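Local coordinates for DNA repair and telomere maintenance protein nbs1 (Schizosaccharomyces pombe, PDB 3HUF), which acts as the adaptor subunit of the MRN complex in DNA double-strand break repair, its FHA and BRCT domains recognising phosphorylated partner proteins such as Ctp1, at residues K14-P20 / K188-D194; S42-A48 / T75-T79; Q156-I161 / N212-P216; F229-N235 / L249-M255. One frame throughout, in Å; residues are numbered along the deposited sequence.

Contact 1: K14-P20 / K188-D194; sequences KSRILFP and KESVIED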
loop_
_atom_site.group_PDB
_atom_site.type_symbol
_atom_site.label_atom_id
_atom_site.label_comp_id
_atom_site.label_asym_id
_atom_site.label_seq_id
_atom_site.Cartn_x
_atom_site.Cartn_y
_atom_site.Cartn_z
ATOM N N LYS A 14 -4.228 -5.134 24.267
ATOM C CA LYS A 14 -3.596 -4.277 23.278
ATOM C C LYS A 14 -3.157 -5.062 22.045
ATOM O O LYS A 14 -2.919 -6.271 22.126
ATOM C CB LYS A 14 -2.400 -3.569 23.916
ATOM C CG LYS A 14 -2.862 -2.605 24.991
ATOM C CD LYS A 14 -1.742 -1.865 25.650
ATOM C CE LYS A 14 -2.261 -0.521 26.193
ATOM N NZ LYS A 14 -3.719 -0.532 26.622
ATOM N N SER A 15 -3.088 -4.376 20.907
ATOM C CA SER A 15 -2.456 -4.929 19.703
ATOM C C SER A 15 -1.082 -4.310 19.521
ATOM O O SER A 15 -0.714 -3.371 20.228
ATOM C CB SER A 15 -3.314 -4.724 18.459
ATOM O OG SER A 15 -3.428 -3.346 18.145
ATOM N N ARG A 16 -0.293 -4.851 18.606
ATOM C CA ARG A 16 1.038 -4.302 18.407
ATOM C C ARG A 16 1.536 -4.513 16.993
ATOM O O ARG A 16 1.454 -5.608 16.462
ATOM C CB ARG A 16 2.028 -4.909 19.409
ATOM C CG ARG A 16 3.454 -4.455 19.151
ATOM C CD ARG A 16 4.353 -4.690 20.312
ATOM N NE ARG A 16 5.717 -4.293 19.982
ATOM C CZ ARG A 16 6.766 -4.523 20.762
ATOM N NH1 ARG A 16 6.604 -5.140 21.931
ATOM N NH2 ARG A 16 7.975 -4.127 20.375
ATOM N N ILE A 17 2.063 -3.451 16.396
ATOM C CA ILE A 17 2.709 -3.547 15.090
ATOM C C ILE A 17 4.152 -4.078 15.229
ATOM O O ILE A 17 4.959 -3.521 15.963
ATOM C CB ILE A 17 2.739 -2.182 14.399
ATOM C CG1 ILE A 17 1.317 -1.682 14.164
ATOM C CG2 ILE A 17 3.400 -2.285 13.061
ATOM C CD1 ILE A 17 1.316 -0.233 13.749
ATOM N N LEU A 18 4.456 -5.158 14.521
ATOM C CA LEU A 18 5.768 -5.777 14.598
ATOM C C LEU A 18 6.581 -5.443 13.354
ATOM O O LEU A 18 6.206 -5.756 12.252
ATOM C CB LEU A 18 5.629 -7.314 14.739
ATOM C CG LEU A 18 4.884 -7.823 15.981
ATOM C CD1 LEU A 18 4.983 -9.386 16.056
ATOM C CD2 LEU A 18 5.418 -7.163 17.284
ATOM N N PHE A 19 7.728 -4.830 13.546
ATOM C CA PHE A 19 8.593 -4.504 12.436
ATOM C C PHE A 19 9.586 -5.650 12.219
ATOM O O PHE A 19 9.764 -6.477 13.103
ATOM C CB PHE A 19 9.326 -3.200 12.745
ATOM C CG PHE A 19 8.420 -2.092 13.162
ATOM C CD1 PHE A 19 8.565 -1.490 14.409
ATOM C CD2 PHE A 19 7.428 -1.634 12.318
ATOM C CE1 PHE A 19 7.727 -0.441 14.797
ATOM C CE2 PHE A 19 6.596 -0.597 12.689
ATOM C CZ PHE A 19 6.739 -0.005 13.941
ATOM N N PRO A 20 10.181 -5.733 11.012
ATOM C CA PRO A 20 11.340 -6.578 10.762
ATOM C C PRO A 20 12.375 -6.519 11.887
ATOM O O PRO A 20 12.743 -5.428 12.333
ATOM C CB PRO A 20 11.904 -5.988 9.473
ATOM C CG PRO A 20 10.619 -5.625 8.695
ATOM C CD PRO A 20 9.723 -5.062 9.773
ATOM N N LYS A 188 10.153 3.578 14.350
ATOM C CA LYS A 188 10.749 2.207 14.393
ATOM C C LYS A 188 10.931 1.682 15.821
ATOM O O LYS A 188 10.647 0.516 16.115
ATOM C CB LYS A 188 12.098 2.148 13.645
ATOM C CG LYS A 188 12.303 0.982 12.640
ATOM C CD LYS A 188 12.520 -0.416 13.227
ATOM C CE LYS A 188 13.611 -1.159 12.395
ATOM N NZ LYS A 188 13.385 -2.625 11.947
ATOM N N GLU A 189 11.371 2.555 16.713
ATOM C CA GLU A 189 11.615 2.162 18.091
ATOM C C GLU A 189 10.330 2.043 18.953
ATOM O O GLU A 189 10.374 1.609 20.116
ATOM C CB GLU A 189 12.623 3.133 18.718
ATOM C CG GLU A 189 14.089 2.820 18.373
ATOM C CD GLU A 189 14.592 3.427 17.054
ATOM O OE1 GLU A 189 13.826 3.487 16.062
ATOM O OE2 GLU A 189 15.781 3.835 17.004
ATOM N N SER A 190 9.196 2.406 18.363
ATOM C CA SER A 190 7.941 2.555 19.083
ATOM C C SER A 190 7.162 1.273 19.256
ATOM O O SER A 190 7.201 0.385 18.399
ATOM C CB SER A 190 7.053 3.549 18.342
ATOM O OG SER A 190 7.572 4.842 18.537
ATOM N N VAL A 191 6.441 1.188 20.363
ATOM C CA VAL A 191 5.443 0.153 20.507
ATOM C C VAL A 191 4.046 0.762 20.372
ATOM O O VAL A 191 3.554 1.471 21.216
ATOM C CB VAL A 191 5.693 -0.863 21.704
ATOM C CG1 VAL A 191 6.890 -0.463 22.586
ATOM C CG2 VAL A 191 4.417 -1.189 22.497
ATOM N N ILE A 192 3.463 0.521 19.212
ATOM C CA ILE A 192 2.212 1.123 18.828
ATOM C C ILE A 192 1.268 0.032 18.343
ATOM O O ILE A 192 1.702 -1.019 17.910
ATOM C CB ILE A 192 2.438 2.181 17.709
ATOM C CG1 ILE A 192 3.127 1.543 16.501
ATOM C CG2 ILE A 192 3.230 3.411 18.280
ATOM C CD1 ILE A 192 3.424 2.515 15.377
ATOM N N GLU A 193 -0.021 0.334 18.406
ATOM C CA GLU A 193 -1.078 -0.593 18.119
ATOM C C GLU A 193 -1.468 -0.610 16.640
ATOM O O GLU A 193 -1.078 0.267 15.871
ATOM C CB GLU A 193 -2.274 -0.214 18.990
ATOM C CG GLU A 193 -1.981 -0.339 20.497
ATOM C CD GLU A 193 -3.237 -0.389 21.339
ATOM O OE1 GLU A 193 -3.946 -1.421 21.310
ATOM O OE2 GLU A 193 -3.508 0.604 22.065
ATOM N N ASP A 194 -2.234 -1.627 16.269
ATOM C CA ASP A 194 -2.787 -1.823 14.939
ATOM C C ASP A 194 -3.358 -0.526 14.355
ATOM O O ASP A 194 -4.022 0.230 15.044
ATOM C CB ASP A 194 -3.914 -2.851 15.075
ATOM C CG ASP A 194 -4.509 -3.291 13.747
ATOM O OD1 ASP A 194 -3.961 -2.997 12.684
ATOM O OD2 ASP A 194 -5.554 -3.959 13.786
HETATM O O HOH W 1 8.812 -1.940 18.346
HETATM O O HOH W 2 5.142 -1.428 17.721
#

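Contact 2: S42-A48 / T75-T79; sequences SISKRHA and TKFGT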
loop_
_atom_site.group_PDB
_atom_site.type_symbol
_atom_site.label_atom_id
_atom_site.label_comp_id
_atom_site.label_asym_id
_atom_site.label_seq_id
_atom_site.Cartn_x
_atom_site.Cartn_y
_atom_site.Cartn_z
ATOM N N SER A 42 1.017 -21.429 31.540
ATOM C CA SER A 42 1.747 -22.473 30.805
ATOM C C SER A 42 2.774 -21.921 29.807
ATOM O O SER A 42 3.451 -22.685 29.116
ATOM C CB SER A 42 0.759 -23.408 30.092
ATOM O OG SER A 42 -0.004 -22.681 29.126
ATOM N N ILE A 43 2.892 -20.603 29.764
ATOM C CA ILE A 43 3.881 -19.922 28.924
ATOM C C ILE A 43 5.184 -19.807 29.702
ATOM O O ILE A 43 5.179 -19.357 30.838
ATOM C CB ILE A 43 3.377 -18.523 28.531
ATOM C CG1 ILE A 43 2.039 -18.660 27.810
ATOM C CG2 ILE A 43 4.414 -17.765 27.643
ATOM C CD1 ILE A 43 1.431 -17.348 27.356
ATOM N N SER A 44 6.290 -20.245 29.105
ATOM C CA SER A 44 7.608 -20.136 29.734
ATOM C C SER A 44 8.022 -18.685 29.851
ATOM O O SER A 44 7.542 -17.838 29.087
ATOM C CB SER A 44 8.656 -20.873 28.925
ATOM O OG SER A 44 8.263 -22.205 28.726
ATOM N N LYS A 45 8.913 -18.414 30.806
ATOM C CA LYS A 45 9.451 -17.076 31.039
ATOM C C LYS A 45 9.965 -16.403 29.766
ATOM O O LYS A 45 9.608 -15.269 29.476
ATOM C CB LYS A 45 10.566 -17.126 32.079
ATOM C CG LYS A 45 10.088 -17.468 33.461
ATOM C CD LYS A 45 11.190 -17.259 34.470
ATOM C CE LYS A 45 11.231 -18.420 35.423
ATOM N NZ LYS A 45 11.621 -19.650 34.685
ATOM N N ARG A 46 10.834 -17.103 29.045
ATOM C CA ARG A 46 11.211 -16.742 27.682
ATOM C C ARG A 46 10.718 -17.911 26.825
ATOM O O ARG A 46 11.252 -19.021 26.941
ATOM C CB ARG A 46 12.729 -16.607 27.551
ATOM C CG ARG A 46 13.357 -15.465 28.338
ATOM C CD ARG A 46 14.899 -15.451 28.216
ATOM N NE ARG A 46 15.391 -15.275 26.841
ATOM C CZ ARG A 46 15.906 -16.252 26.083
ATOM N NH1 ARG A 46 16.009 -17.496 26.553
ATOM N NH2 ARG A 46 16.329 -15.987 24.848
ATOM N N HIS A 47 9.706 -17.683 25.983
ATOM C CA HIS A 47 8.988 -18.807 25.363
ATOM C C HIS A 47 9.275 -19.024 23.875
ATOM O O HIS A 47 9.580 -20.150 23.448
ATOM C CB HIS A 47 7.474 -18.703 25.603
ATOM C CG HIS A 47 6.729 -19.959 25.268
ATOM N ND1 HIS A 47 6.256 -20.825 26.226
ATOM C CD2 HIS A 47 6.390 -20.502 24.077
ATOM C CE1 HIS A 47 5.658 -21.849 25.642
ATOM N NE2 HIS A 47 5.721 -21.671 24.337
ATOM N N ALA A 48 9.148 -17.958 23.095
ATOM C CA ALA A 48 9.317 -18.011 21.655
ATOM C C ALA A 48 10.158 -16.844 21.140
ATOM O O ALA A 48 10.216 -15.780 21.765
ATOM C CB ALA A 48 7.942 -18.005 20.954
ATOM N N THR A 75 10.878 -25.048 25.326
ATOM C CA THR A 75 9.908 -24.766 26.394
ATOM C C THR A 75 9.285 -26.017 27.000
ATOM O O THR A 75 9.349 -27.106 26.420
ATOM C CB THR A 75 8.754 -23.834 25.931
ATOM O OG1 THR A 75 7.917 -24.529 24.999
ATOM C CG2 THR A 75 9.290 -22.570 25.293
ATOM N N LYS A 76 8.681 -25.841 28.176
ATOM C CA LYS A 76 7.934 -26.909 28.839
ATOM C C LYS A 76 6.800 -27.466 27.971
ATOM O O LYS A 76 6.724 -28.675 27.754
ATOM C CB LYS A 76 7.375 -26.425 30.186
ATOM C CG LYS A 76 6.880 -27.544 31.103
ATOM C CD LYS A 76 6.650 -27.036 32.512
ATOM C CE LYS A 76 6.548 -28.171 33.502
ATOM N NZ LYS A 76 6.549 -27.668 34.914
ATOM N N PHE A 77 5.937 -26.586 27.464
ATOM C CA PHE A 77 4.721 -27.037 26.774
ATOM C C PHE A 77 4.640 -26.834 25.253
ATOM O O PHE A 77 3.636 -27.190 24.651
ATOM C CB PHE A 77 3.475 -26.472 27.470
ATOM C CG PHE A 77 3.316 -26.940 28.888
ATOM C CD1 PHE A 77 3.344 -26.038 29.937
ATOM C CD2 PHE A 77 3.164 -28.298 29.174
ATOM C CE1 PHE A 77 3.206 -26.473 31.256
ATOM C CE2 PHE A 77 3.022 -28.745 30.487
ATOM C CZ PHE A 77 3.046 -27.829 31.540
ATOM N N GLY A 78 5.685 -26.281 24.636
ATOM C CA GLY A 78 5.758 -26.165 23.173
ATOM C C GLY A 78 5.100 -24.919 22.569
ATOM O O GLY A 78 4.493 -24.113 23.284
ATOM N N THR A 79 5.215 -24.782 21.244
ATOM C CA THR A 79 4.617 -23.670 20.472
ATOM C C THR A 79 4.001 -24.210 19.187
ATOM O O THR A 79 4.575 -25.086 18.534
ATOM C CB THR A 79 5.681 -22.604 20.104
ATOM O OG1 THR A 79 6.316 -22.138 21.296
ATOM C CG2 THR A 79 5.065 -21.395 19.345
HETATM O O HOH W 3 5.945 -23.737 28.297
#

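Contact 3: Q156-I161 / N212-P216; sequences QAGSSI and NDQFP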
loop_
_atom_site.group_PDB
_atom_site.type_symbol
_atom_site.label_atom_id
_atom_site.label_comp_id
_atom_site.label_asym_id
_atom_site.label_seq_id
_atom_site.Cartn_x
_atom_site.Cartn_y
_atom_site.Cartn_z
ATOM N N GLN A 156 5.003 19.189 -5.084
ATOM C CA GLN A 156 4.218 19.846 -6.138
ATOM C C GLN A 156 4.703 21.269 -6.307
ATOM O O GLN A 156 3.996 22.239 -5.974
ATOM C CB GLN A 156 2.731 19.842 -5.789
ATOM C CG GLN A 156 1.810 19.920 -6.993
ATOM C CD GLN A 156 0.350 20.045 -6.595
ATOM O OE1 GLN A 156 -0.182 19.195 -5.881
ATOM N NE2 GLN A 156 -0.310 21.100 -7.070
ATOM N N ALA A 157 5.910 21.401 -6.843
ATOM C CA ALA A 157 6.684 22.632 -6.707
ATOM C C ALA A 157 6.070 23.821 -7.463
ATOM O O ALA A 157 6.773 24.533 -8.165
ATOM C CB ALA A 157 8.125 22.369 -7.155
ATOM N N GLY A 158 4.760 24.027 -7.298
ATOM C CA GLY A 158 3.989 24.972 -8.115
ATOM C C GLY A 158 3.854 24.546 -9.578
ATOM O O GLY A 158 3.671 25.385 -10.466
ATOM N N SER A 159 3.941 23.240 -9.838
ATOM C CA SER A 159 3.903 22.726 -11.208
ATOM C C SER A 159 2.893 21.588 -11.383
ATOM O O SER A 159 2.297 21.115 -10.406
ATOM C CB SER A 159 5.300 22.266 -11.656
ATOM O OG SER A 159 5.755 21.161 -10.887
ATOM N N SER A 160 2.724 21.150 -12.632
ATOM C CA SER A 160 1.793 20.083 -12.976
ATOM C C SER A 160 2.130 18.781 -12.262
ATOM O O SER A 160 3.310 18.473 -12.050
ATOM C CB SER A 160 1.828 19.823 -14.482
ATOM O OG SER A 160 1.377 20.946 -15.211
ATOM N N ILE A 161 1.100 18.007 -11.916
ATOM C CA ILE A 161 1.321 16.649 -11.372
ATOM C C ILE A 161 1.628 15.658 -12.509
ATOM O O ILE A 161 1.269 15.893 -13.665
ATOM C CB ILE A 161 0.124 16.119 -10.514
ATOM C CG1 ILE A 161 -1.168 16.013 -11.343
ATOM C CG2 ILE A 161 -0.038 16.952 -9.226
ATOM C CD1 ILE A 161 -2.288 15.236 -10.656
ATOM N N ASN A 212 -6.360 22.637 -4.415
ATOM C CA ASN A 212 -5.320 22.189 -5.332
ATOM C C ASN A 212 -5.870 22.088 -6.759
ATOM O O ASN A 212 -6.695 21.219 -7.034
ATOM C CB ASN A 212 -4.771 20.843 -4.848
ATOM C CG ASN A 212 -3.417 20.509 -5.446
ATOM O OD1 ASN A 212 -3.119 20.868 -6.583
ATOM N ND2 ASN A 212 -2.589 19.802 -4.682
ATOM N N ASP A 213 -5.415 22.974 -7.655
ATOM C CA ASP A 213 -5.901 22.992 -9.043
ATOM C C ASP A 213 -5.362 21.863 -9.943
ATOM O O ASP A 213 -5.515 21.898 -11.168
ATOM C CB ASP A 213 -5.696 24.374 -9.698
ATOM C CG ASP A 213 -4.237 24.652 -10.111
ATOM O OD1 ASP A 213 -3.306 23.877 -9.784
ATOM O OD2 ASP A 213 -4.023 25.690 -10.774
ATOM N N GLN A 214 -4.718 20.879 -9.338
ATOM C CA GLN A 214 -4.244 19.733 -10.079
ATOM C C GLN A 214 -5.157 18.535 -9.802
ATOM O O GLN A 214 -5.034 17.489 -10.439
ATOM C CB GLN A 214 -2.787 19.419 -9.701
ATOM C CG GLN A 214 -1.781 20.504 -10.120
ATOM C CD GLN A 214 -1.666 20.639 -11.637
ATOM O OE1 GLN A 214 -1.366 19.669 -12.335
ATOM N NE2 GLN A 214 -1.911 21.848 -12.149
ATOM N N PHE A 215 -6.074 18.710 -8.850
ATOM C CA PHE A 215 -7.020 17.662 -8.464
ATOM C C PHE A 215 -8.446 18.187 -8.482
ATOM O O PHE A 215 -8.673 19.359 -8.176
ATOM C CB PHE A 215 -6.727 17.164 -7.053
ATOM C CG PHE A 215 -5.446 16.403 -6.928
ATOM C CD1 PHE A 215 -4.279 17.046 -6.529
ATOM C CD2 PHE A 215 -5.411 15.032 -7.200
ATOM C CE1 PHE A 215 -3.101 16.345 -6.413
ATOM C CE2 PHE A 215 -4.248 14.318 -7.098
ATOM C CZ PHE A 215 -3.086 14.954 -6.699
ATOM N N PRO A 216 -9.417 17.321 -8.833
ATOM C CA PRO A 216 -10.805 17.672 -8.541
ATOM C C PRO A 216 -11.150 17.202 -7.126
ATOM O O PRO A 216 -10.248 16.808 -6.381
ATOM C CB PRO A 216 -11.592 16.900 -9.601
ATOM C CG PRO A 216 -10.757 15.692 -9.882
ATOM C CD PRO A 216 -9.313 16.019 -9.523
#

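Contact 4: F229-N235 / L249-M255; sequences FSCAMLN and LRISTFM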
loop_
_atom_site.group_PDB
_atom_site.type_symbol
_atom_site.label_atom_id
_atom_site.label_comp_id
_atom_site.label_asym_id
_atom_site.label_seq_id
_atom_site.Cartn_x
_atom_site.Cartn_y
_atom_site.Cartn_z
ATOM N N PHE A 229 -16.988 8.783 -25.592
ATOM C CA PHE A 229 -15.816 9.057 -26.426
ATOM C C PHE A 229 -15.006 7.794 -26.709
ATOM O O PHE A 229 -15.227 6.724 -26.062
ATOM C CB PHE A 229 -14.905 10.102 -25.782
ATOM C CG PHE A 229 -15.460 11.491 -25.795
ATOM C CD1 PHE A 229 -16.199 11.964 -24.720
ATOM C CD2 PHE A 229 -15.226 12.333 -26.872
ATOM C CE1 PHE A 229 -16.702 13.247 -24.723
ATOM C CE2 PHE A 229 -15.732 13.625 -26.886
ATOM C CZ PHE A 229 -16.470 14.083 -25.808
ATOM N N SER A 230 -14.077 7.937 -27.688
ATOM C CA SER A 230 -13.156 6.860 -28.027
ATOM C C SER A 230 -11.787 7.438 -28.385
ATOM O O SER A 230 -11.672 8.608 -28.773
ATOM C CB SER A 230 -13.704 6.027 -29.193
ATOM O OG SER A 230 -13.814 6.796 -30.372
ATOM N N CYS A 231 -10.749 6.618 -28.250
ATOM C CA CYS A 231 -9.399 7.067 -28.554
ATOM C C CYS A 231 -8.520 5.957 -29.126
ATOM O O CYS A 231 -8.976 4.830 -29.309
ATOM C CB CYS A 231 -8.750 7.699 -27.310
ATOM S SG CYS A 231 -8.240 6.545 -26.007
ATOM N N ALA A 232 -7.261 6.295 -29.408
ATOM C CA ALA A 232 -6.261 5.334 -29.863
ATOM C C ALA A 232 -4.859 5.696 -29.362
ATOM O O ALA A 232 -4.513 6.875 -29.325
ATOM C CB ALA A 232 -6.269 5.266 -31.381
ATOM N N MET A 233 -4.059 4.700 -28.967
ATOM C CA MET A 233 -2.611 4.926 -28.792
ATOM C C MET A 233 -1.670 3.779 -29.179
ATOM O O MET A 233 -2.090 2.627 -29.333
ATOM C CB MET A 233 -2.227 5.530 -27.418
ATOM C CG MET A 233 -2.586 4.785 -26.180
ATOM S SD MET A 233 -1.249 4.823 -24.942
ATOM C CE MET A 233 -1.492 6.391 -24.127
ATOM N N LEU A 234 -0.393 4.144 -29.327
ATOM C CA LEU A 234 0.686 3.267 -29.794
ATOM C C LEU A 234 1.260 2.418 -28.666
ATOM O O LEU A 234 1.786 2.952 -27.688
ATOM C CB LEU A 234 1.804 4.120 -30.436
ATOM C CG LEU A 234 3.029 3.572 -31.207
ATOM C CD1 LEU A 234 3.975 2.678 -30.359
ATOM C CD2 LEU A 234 2.628 2.870 -32.494
ATOM N N ASN A 235 1.195 1.097 -28.840
ATOM C CA ASN A 235 1.621 0.124 -27.828
ATOM C C ASN A 235 1.241 0.548 -26.427
ATOM O O ASN A 235 2.110 0.740 -25.569
ATOM C CB ASN A 235 3.131 -0.159 -27.905
ATOM C CG ASN A 235 3.587 -1.272 -26.933
ATOM O OD1 ASN A 235 2.782 -1.855 -26.181
ATOM N ND2 ASN A 235 4.891 -1.557 -26.947
ATOM N N LEU A 249 -13.280 5.919 -21.615
ATOM C CA LEU A 249 -12.954 5.936 -23.040
ATOM C C LEU A 249 -12.992 4.537 -23.666
ATOM O O LEU A 249 -12.844 3.515 -22.971
ATOM C CB LEU A 249 -11.574 6.551 -23.269
ATOM C CG LEU A 249 -11.381 8.057 -23.110
ATOM C CD1 LEU A 249 -9.912 8.363 -22.960
ATOM C CD2 LEU A 249 -11.965 8.820 -24.307
ATOM N N ARG A 250 -13.185 4.510 -24.984
ATOM C CA ARG A 250 -13.056 3.304 -25.790
ATOM C C ARG A 250 -11.690 3.374 -26.463
ATOM O O ARG A 250 -11.376 4.353 -27.122
ATOM C CB ARG A 250 -14.196 3.265 -26.810
ATOM C CG ARG A 250 -14.093 2.244 -27.934
ATOM C CD ARG A 250 -15.464 2.119 -28.591
ATOM N NE ARG A 250 -15.424 1.741 -29.999
ATOM C CZ ARG A 250 -16.515 1.581 -30.748
ATOM N NH1 ARG A 250 -17.715 1.767 -30.212
ATOM N NH2 ARG A 250 -16.418 1.243 -32.032
ATOM N N ILE A 251 -10.859 2.354 -26.274
ATOM C CA ILE A 251 -9.470 2.426 -26.733
ATOM C C ILE A 251 -9.183 1.434 -27.851
ATOM O O ILE A 251 -9.619 0.281 -27.801
ATOM C CB ILE A 251 -8.479 2.191 -25.576
ATOM C CG1 ILE A 251 -8.912 2.972 -24.337
ATOM C CG2 ILE A 251 -7.055 2.591 -25.970
ATOM C CD1 ILE A 251 -8.689 2.224 -23.050
ATOM N N SER A 252 -8.451 1.892 -28.863
ATOM C CA SER A 252 -7.967 1.020 -29.919
ATOM C C SER A 252 -6.449 1.113 -29.987
ATOM O O SER A 252 -5.898 2.173 -30.281
ATOM C CB SER A 252 -8.586 1.396 -31.264
ATOM O OG SER A 252 -9.997 1.425 -31.169
ATOM N N THR A 253 -5.781 -0.003 -29.707
ATOM C CA THR A 253 -4.322 -0.060 -29.682
ATOM C C THR A 253 -3.792 -0.436 -31.058
ATOM O O THR A 253 -4.208 -1.436 -31.635
ATOM C CB THR A 253 -3.829 -1.071 -28.616
ATOM O OG1 THR A 253 -4.336 -0.689 -27.335
ATOM C CG2 THR A 253 -2.304 -1.136 -28.554
ATOM N N PHE A 254 -2.899 0.393 -31.591
ATOM C CA PHE A 254 -2.232 0.093 -32.853
ATOM C C PHE A 254 -0.742 -0.181 -32.662
ATOM O O PHE A 254 -0.154 0.133 -31.623
ATOM C CB PHE A 254 -2.490 1.172 -33.931
ATOM C CG PHE A 254 -2.155 2.575 -33.497
ATOM C CD1 PHE A 254 -0.867 3.079 -33.653
ATOM C CD2 PHE A 254 -3.133 3.401 -32.954
ATOM C CE1 PHE A 254 -0.556 4.381 -33.251
ATOM C CE2 PHE A 254 -2.829 4.705 -32.549
ATOM C CZ PHE A 254 -1.538 5.194 -32.698
ATOM N N MET A 255 -0.144 -0.768 -33.687
ATOM C CA MET A 255 1.214 -1.275 -33.602
ATOM C C MET A 255 2.236 -0.289 -34.175
ATOM O O MET A 255 3.337 -0.146 -33.627
ATOM C CB MET A 255 1.307 -2.620 -34.328
ATOM C CG MET A 255 0.448 -3.728 -33.717
ATOM S SD MET A 255 0.804 -5.322 -34.482
ATOM C CE MET A 255 2.496 -5.570 -33.929
#

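Contact 1: K14-P20 / K188-D194
Ser15 is engaged through both its backbone and its side chain by Glu193 and Asp194. Its amide donates to Glu193 OE1, with 3.1 Å between Ser15 N and that oxygen; the N-H arrives on the anti side of the carboxylate, 25° out of its plane. Its hydroxyl is the acceptor of a backbone N-H, with Asp194 N lying 2.8 Å from Ser15 OG. A chi1 of 66° places OG between the backbone N and the carbonyl carbon, where it faces that amide and lies against the CB of Asp194. An alanine here is likely to leave the Asp194 amide without its acceptor and to slacken the join at this end. Two residues further on, Ile17 N donates to Ile192 O at 2.9 Å, almost straight at 170°, the single backbone-to-backbone hydrogen bond between the segments. Water supplies further links: one molecule accepts from Arg16 NH2 and donates to Ser190 O, while a second accepts from Ile192 N and sits 2.7 Å from Ile17 O. The Arg16 guanidinium, with Val191 CB over one face, also donates to Asp32 O and His35 O. Asp194 turns its carboxylate to Arg114 and Tyr112, and Lys188 NZ is bonded to Leu135 O. Ile17 CD1 also meets Ile192 CG1 at 3.7 Å, and Ile192 CD1 lies near the edge of the Phe19 ring. The irregular 188-194 segment thus docks along strand 16-18, an outermost strand of its sheet, through polar groups, water and apolar packing rather than by continuous strand pairing.

Contact 2: S42-A48 / T75-T79
Thr75 and His47 bring their CA atoms within 6.1 Å of each other where two irregular loops meet, and on the 42-48 side His47 and Ala48 together face Val25 in a classic beta bulge. The His47 imidazole stands between the loops, held at both nitrogens. Its ND1 accepts from Ser44 N at 2.9 Å, 6° out of the ring plane, and NE2 donates to Gly78 O, also 2.9 Å away. Gly78 O likewise lies in the plane of the ring, whereas NE2 stands 56° out of the Gly78 carbonyl plane. Thr75 crosses the imidazole at about a right angle, its CG2 methyl 3.5 Å from the centroid of the His47 ring and almost exactly over it, a CH-pi contact. With chi1 at 69°, Thr75 OG1 can accept from Gly78 N in an ST motif while also bonding to Asp72. A water joins Ser42 O, Ser44 OG and Phe77 N, and Ser42 O also touches the edge of the Phe77 ring, 3.5 Å from CD1. The Ser44-to-His47 spacing matches the SxxH signature of FHA domains. Ser44 OG and Lys45 N bind the modified side chain of the bound peptide, and Lys76 NZ its backbone. His47, fixing Ser44 N and Gly78 O through the two nitrogens of one ring with its proton on NE2, is consistent with a second-shell role, positioning the loops that bind the peptide.

Contact 3: Q156-I161 / N212-P216
Gln156 and Asn212 reach toward each other from opposite directions and join their amides edge to edge in a reciprocal pair, the planes turned 32° apart. Asn212 ND2 donates to Gln156 OE1 at 2.8 Å, in the carbonyl plane and on a lone pair. The return bond, from Gln156 NE2 to Asn212 OD1, is 2.9 Å long and tilted from the Asn212 carbonyl plane. That oxygen also takes the N-H of Gln214, from the other face of its plane, forming an Asx turn within the type I turn from Asn212 to Phe215; ND2 has a further acceptor in Ile208 O. A leucine in place of Asn212 would probably strand both ends of the Gln156 amide and leave Gln214 N without its side-chain acceptor. Gln214, bent at chi2 (-66°), folds back along Ile161, which it passes in the opposite direction, so that its OE1 accepts from Ile161 N at 3.0 Å. Ile161 CD1 sits over one face of the Phe215 ring, 4.0 Å from CZ, toward the rim. Phe215 also meets Phe169 of helix 163-170. The paired amides, the Gln214 bond to Ile161 N and the Ile161-Phe215 packing together hold a BRCT 1 loop to the connection between helices 198-209 and 219-222.

Contact 4: F229-N235 / L249-M255
A chi1 of 54° on Phe254 swings its ring back over strand 230-234, while Leu234, its CG anti to the backbone N (chi1 -172°), extends CD2 toward that ring. The two strands are the parallel pair of a beta-alpha-beta unit in BRCT 2, connected by helix 238-246, with strand 250-254 at the edge of the four-stranded sheet. Their axes diverge by 26°. Cys231 pairs with Ile251 and Met233 with Thr253, and the amides of Arg250, Ser252 and Phe254 donate to the carbonyls of Phe229, Cys231 and Met233. Asn235 N closes the ladder on Phe254 O at 3.2 Å, nearly straight. On the face of Cys231 and Ile251, SG lies 3.9 Å from Leu249 CD1 and 4.0 Å from Ile251 CG1, in a cluster that Leu244 of the connecting helix joins. Leu249 also sets its other methyl, CD2, against Phe229 CB. The face of Ala232 and Leu234 carries the aromatic contact: the Phe254 ring lies over the peptide link from Met233 C to Leu234 N, the Ala232 methyl is in plane at its edge, 3.7 Å from CE2, and Leu234 CD2 touches CE1 at 3.6 Å.

Overall arrangement
From the N terminus the chain passes strand 2-6 and reaches segment 14-20, later met by 188-194; contact 1 therefore closes a long loop. Contact 2, 42-48 with 75-79, is nested inside that loop and joins two loops of the FHA domain, its centre about 22 Å from that of contact 1. Contact 3 crosses contact 1: residues 156-161 lie inside the long loop, but their partners at 212-216 come after it. The two thus bind the region following helix 178-184 to the FHA sheet at one point and to a BRCT 1 loop at another. Contact 4 follows in series within BRCT 2, its centre about 62 Å from that of contact 2, on the opposite side of the chain's centre.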